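Local coordinates for protein erythromycin C-12 hydroxylase (PDB 2JJN) that hydroxylates erythromycin D at C-12 of its macrolactone ring to give erythromycin C, as a heme-dependent cytochrome P450 monooxygenase of antibiotic biosynthesis, at residues A[254-265]-A[370-379]. The protein carries 2 engineered substitutions. Numbering follows the deposited sequence.
Sequences VRTLDEHPAHWD and IIARFGRLTV
Segment 370-379 leaves its helix at Gly375, whose positive phi, easily taken without a side chain, turns the chain, and runs in extended form past the bend between helices 228-259 and 262-269, Trp264 facing Arg376 and Asp258 facing Thr378. Trp264 fills the angle between helix and extended chain with its broad indole. Arg376 CB sits over one face, 3.6 Å from the centroid of the Trp264 five-membered ring in a CH-pi contact, beside Leu377 N; Leu257 CB backs the other face, and Ile371 CG1 meets the benzo edge 3.7 Å from Trp264 CE3. A bound water takes the indole N-H and donates to Asp258 OD1 and Leu377 O, so the ring's polar atom is satisfied. Asp258, its CG anti to the backbone N (chi1 -170°), has a short side chain that brings the carboxylate to the strand: Thr378 OG1 donates to Asp258 OD1 at 2.7 Å on the syn side, and Val379 N reaches Asp258 OD2 at 3.0 Å, nearly straight but from well above the carboxylate plane. Arg376 is long enough to bend at chi3 (71°) and bring its guanidinium back over Trp264 CB. At the edge of that group Arg376 NH2 forms a salt bridge to Asp265 OD1 (2.7 Å), the two planar groups almost perpendicular, while NH1 bonds weakly to Pro261 O. Further inside, branched Val254 packs CG2 against Ile370 CD1 at 4.1 Å and CG1 against Leu377 CB. Thr378 also pairs with Leu402 through the backbone, so the contact fastens the edge strand of a small antiparallel sheet to the P450 helices 228-259 (helix I) and 356-374 (helix L), away from the heme and substrate-binding residues.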
# COMPACT_ATOMS: atom_id res chain seq x y z
N VAL A 254 -5.20 -13.09 -5.44
CA VAL A 254 -5.85 -14.41 -5.44
C VAL A 254 -7.37 -14.31 -5.51
O VAL A 254 -8.05 -15.09 -6.25
CB VAL A 254 -5.41 -15.21 -4.19
CG1 VAL A 254 -6.23 -16.53 -4.12
CG2 VAL A 254 -3.91 -15.46 -4.32
N ARG A 255 -7.95 -13.33 -4.81
CA ARG A 255 -9.41 -13.12 -4.90
C ARG A 255 -9.88 -12.80 -6.33
O ARG A 255 -10.90 -13.34 -6.81
CB ARG A 255 -9.84 -11.97 -3.98
CG ARG A 255 -10.00 -12.28 -2.56
CD ARG A 255 -11.10 -11.27 -2.05
NE ARG A 255 -10.49 -9.94 -1.97
CZ ARG A 255 -11.12 -8.76 -2.03
NH1 ARG A 255 -12.43 -8.66 -2.31
NH2 ARG A 255 -10.39 -7.65 -1.86
N THR A 256 -9.07 -11.97 -7.01
CA THR A 256 -9.47 -11.55 -8.37
C THR A 256 -9.32 -12.70 -9.38
O THR A 256 -10.20 -12.91 -10.24
CB THR A 256 -8.71 -10.33 -8.77
OG1 THR A 256 -8.88 -9.30 -7.78
CG2 THR A 256 -9.25 -9.79 -10.09
N LEU A 257 -8.21 -13.43 -9.29
CA LEU A 257 -8.07 -14.60 -10.14
C LEU A 257 -9.15 -15.64 -9.86
O LEU A 257 -9.60 -16.31 -10.80
CB LEU A 257 -6.69 -15.23 -9.98
CG LEU A 257 -5.54 -14.36 -10.43
CD1 LEU A 257 -4.17 -15.04 -10.08
CD2 LEU A 257 -5.64 -14.18 -11.97
N ASP A 258 -9.58 -15.78 -8.59
CA ASP A 258 -10.61 -16.77 -8.29
C ASP A 258 -11.94 -16.36 -8.99
O ASP A 258 -12.76 -17.22 -9.30
CB ASP A 258 -10.79 -16.76 -6.77
CG ASP A 258 -11.66 -17.92 -6.24
OD1 ASP A 258 -11.67 -19.01 -6.87
OD2 ASP A 258 -12.29 -17.68 -5.19
N GLU A 259 -12.12 -15.06 -9.24
CA GLU A 259 -13.30 -14.54 -9.96
C GLU A 259 -13.16 -14.70 -11.45
O GLU A 259 -14.17 -14.71 -12.18
CB GLU A 259 -13.54 -13.06 -9.61
CG GLU A 259 -13.97 -12.88 -8.14
CD GLU A 259 -13.90 -11.41 -7.71
OE1 GLU A 259 -13.41 -10.60 -8.50
OE2 GLU A 259 -14.29 -11.10 -6.57
N HIS A 260 -11.93 -14.85 -11.94
CA HIS A 260 -11.66 -15.00 -13.39
C HIS A 260 -10.67 -16.12 -13.56
O HIS A 260 -9.53 -15.90 -13.98
CB HIS A 260 -11.09 -13.69 -13.94
CG HIS A 260 -12.06 -12.59 -13.81
ND1 HIS A 260 -13.08 -12.42 -14.72
CD2 HIS A 260 -12.25 -11.67 -12.84
CE1 HIS A 260 -13.81 -11.38 -14.34
NE2 HIS A 260 -13.34 -10.92 -13.20
N PRO A 261 -11.10 -17.33 -13.20
CA PRO A 261 -10.18 -18.44 -12.99
C PRO A 261 -9.52 -18.98 -14.24
O PRO A 261 -8.59 -19.75 -14.09
CB PRO A 261 -11.03 -19.52 -12.29
CG PRO A 261 -12.44 -19.23 -12.75
CD PRO A 261 -12.49 -17.71 -12.84
N ALA A 262 -9.97 -18.56 -15.45
CA ALA A 262 -9.26 -18.99 -16.67
C ALA A 262 -7.82 -18.49 -16.62
O ALA A 262 -6.93 -19.07 -17.26
CB ALA A 262 -9.97 -18.45 -17.93
N HIS A 263 -7.57 -17.39 -15.88
CA HIS A 263 -6.21 -16.84 -15.85
C HIS A 263 -5.22 -17.72 -15.14
O HIS A 263 -4.02 -17.60 -15.39
CB HIS A 263 -6.18 -15.42 -15.24
CG HIS A 263 -6.83 -14.40 -16.12
ND1 HIS A 263 -6.19 -13.83 -17.21
CD2 HIS A 263 -8.07 -13.88 -16.08
CE1 HIS A 263 -7.02 -13.01 -17.81
NE2 HIS A 263 -8.17 -13.00 -17.15
N TRP A 264 -5.68 -18.58 -14.23
CA TRP A 264 -4.72 -19.47 -13.57
C TRP A 264 -4.00 -20.35 -14.60
O TRP A 264 -2.78 -20.46 -14.55
CB TRP A 264 -5.43 -20.37 -12.56
CG TRP A 264 -5.96 -19.71 -11.36
CD1 TRP A 264 -7.28 -19.59 -11.03
CD2 TRP A 264 -5.20 -19.19 -10.24
NE1 TRP A 264 -7.41 -19.01 -9.76
CE2 TRP A 264 -6.15 -18.74 -9.27
CE3 TRP A 264 -3.83 -19.07 -9.96
CZ2 TRP A 264 -5.78 -18.18 -8.05
CZ3 TRP A 264 -3.46 -18.51 -8.70
CH2 TRP A 264 -4.43 -18.10 -7.76
N ASP A 265 -4.75 -21.00 -15.49
CA ASP A 265 -4.09 -21.87 -16.46
C ASP A 265 -3.27 -21.05 -17.46
O ASP A 265 -2.20 -21.50 -17.91
CB ASP A 265 -5.12 -22.74 -17.19
CG ASP A 265 -5.55 -23.97 -16.38
OD1 ASP A 265 -4.99 -24.26 -15.29
OD2 ASP A 265 -6.44 -24.69 -16.89
N ILE A 370 2.73 -19.76 -6.03
CA ILE A 370 1.40 -20.31 -5.79
C ILE A 370 1.06 -21.23 -6.96
O ILE A 370 0.57 -22.35 -6.77
CB ILE A 370 0.37 -19.20 -5.64
CG1 ILE A 370 0.59 -18.51 -4.27
CG2 ILE A 370 -1.07 -19.74 -5.79
CD1 ILE A 370 -0.22 -17.21 -4.12
N ILE A 371 1.30 -20.71 -8.17
CA ILE A 371 0.90 -21.49 -9.36
C ILE A 371 1.82 -22.71 -9.49
O ILE A 371 1.35 -23.82 -9.84
CB ILE A 371 0.97 -20.59 -10.59
CG1 ILE A 371 -0.20 -19.61 -10.53
CG2 ILE A 371 0.87 -21.40 -11.87
CD1 ILE A 371 -0.10 -18.48 -11.61
N ALA A 372 3.12 -22.55 -9.22
CA ALA A 372 4.05 -23.67 -9.33
C ALA A 372 3.64 -24.83 -8.43
O ALA A 372 3.71 -26.01 -8.82
CB ALA A 372 5.51 -23.22 -8.99
N ARG A 373 3.22 -24.52 -7.21
CA ARG A 373 2.88 -25.59 -6.27
C ARG A 373 1.49 -26.12 -6.48
O ARG A 373 1.27 -27.35 -6.46
CB ARG A 373 3.07 -25.13 -4.80
CG ARG A 373 2.78 -26.27 -3.83
CD ARG A 373 3.12 -25.89 -2.38
NE ARG A 373 2.52 -26.84 -1.41
CZ ARG A 373 3.06 -27.99 -1.02
NH1 ARG A 373 4.23 -28.42 -1.52
NH2 ARG A 373 2.41 -28.76 -0.15
N PHE A 374 0.53 -25.23 -6.66
CA PHE A 374 -0.89 -25.66 -6.55
C PHE A 374 -1.61 -25.57 -7.90
O PHE A 374 -2.73 -26.14 -8.04
CB PHE A 374 -1.62 -24.70 -5.63
CG PHE A 374 -1.09 -24.65 -4.21
CD1 PHE A 374 -1.20 -25.75 -3.33
CD2 PHE A 374 -0.51 -23.47 -3.74
CE1 PHE A 374 -0.77 -25.67 -2.00
CE2 PHE A 374 -0.07 -23.36 -2.40
CZ PHE A 374 -0.22 -24.47 -1.51
N GLY A 375 -1.04 -24.83 -8.85
CA GLY A 375 -1.73 -24.49 -10.12
C GLY A 375 -2.80 -23.41 -9.99
O GLY A 375 -2.96 -22.60 -10.89
N ARG A 376 -3.56 -23.44 -8.90
CA ARG A 376 -4.58 -22.44 -8.58
C ARG A 376 -4.95 -22.52 -7.10
O ARG A 376 -4.62 -23.51 -6.42
CB ARG A 376 -5.82 -22.65 -9.47
CG ARG A 376 -6.53 -23.97 -9.15
CD ARG A 376 -7.82 -24.17 -10.01
NE ARG A 376 -7.38 -24.44 -11.38
CZ ARG A 376 -7.63 -23.71 -12.47
NH1 ARG A 376 -8.46 -22.67 -12.49
NH2 ARG A 376 -7.11 -24.11 -13.61
N LEU A 377 -5.59 -21.47 -6.60
CA LEU A 377 -6.25 -21.50 -5.30
C LEU A 377 -7.65 -20.95 -5.49
O LEU A 377 -7.89 -20.18 -6.42
CB LEU A 377 -5.54 -20.58 -4.32
CG LEU A 377 -4.17 -21.13 -3.93
CD1 LEU A 377 -3.47 -20.03 -3.07
CD2 LEU A 377 -4.24 -22.42 -3.11
N THR A 378 -8.58 -21.36 -4.62
CA THR A 378 -9.91 -20.73 -4.58
C THR A 378 -10.20 -20.26 -3.15
O THR A 378 -9.61 -20.78 -2.20
CB THR A 378 -11.01 -21.73 -5.00
OG1 THR A 378 -12.25 -21.04 -5.18
CG2 THR A 378 -11.22 -22.86 -3.91
N VAL A 379 -11.02 -19.21 -3.01
CA VAL A 379 -11.39 -18.71 -1.69
C VAL A 379 -12.42 -19.64 -1.03
O VAL A 379 -13.40 -19.99 -1.70
CB VAL A 379 -11.89 -17.23 -1.79
CG1 VAL A 379 -12.32 -16.76 -0.42
CG2 VAL A 379 -10.79 -16.39 -2.44
O HOH W 1 -9.79 -20.04 -8.47
O HOH W 2 -7.59 -21.83 -15.48
O HOH W 3 -3.11 -24.05 -13.34
O HOH W 4 -4.79 -25.93 -12.23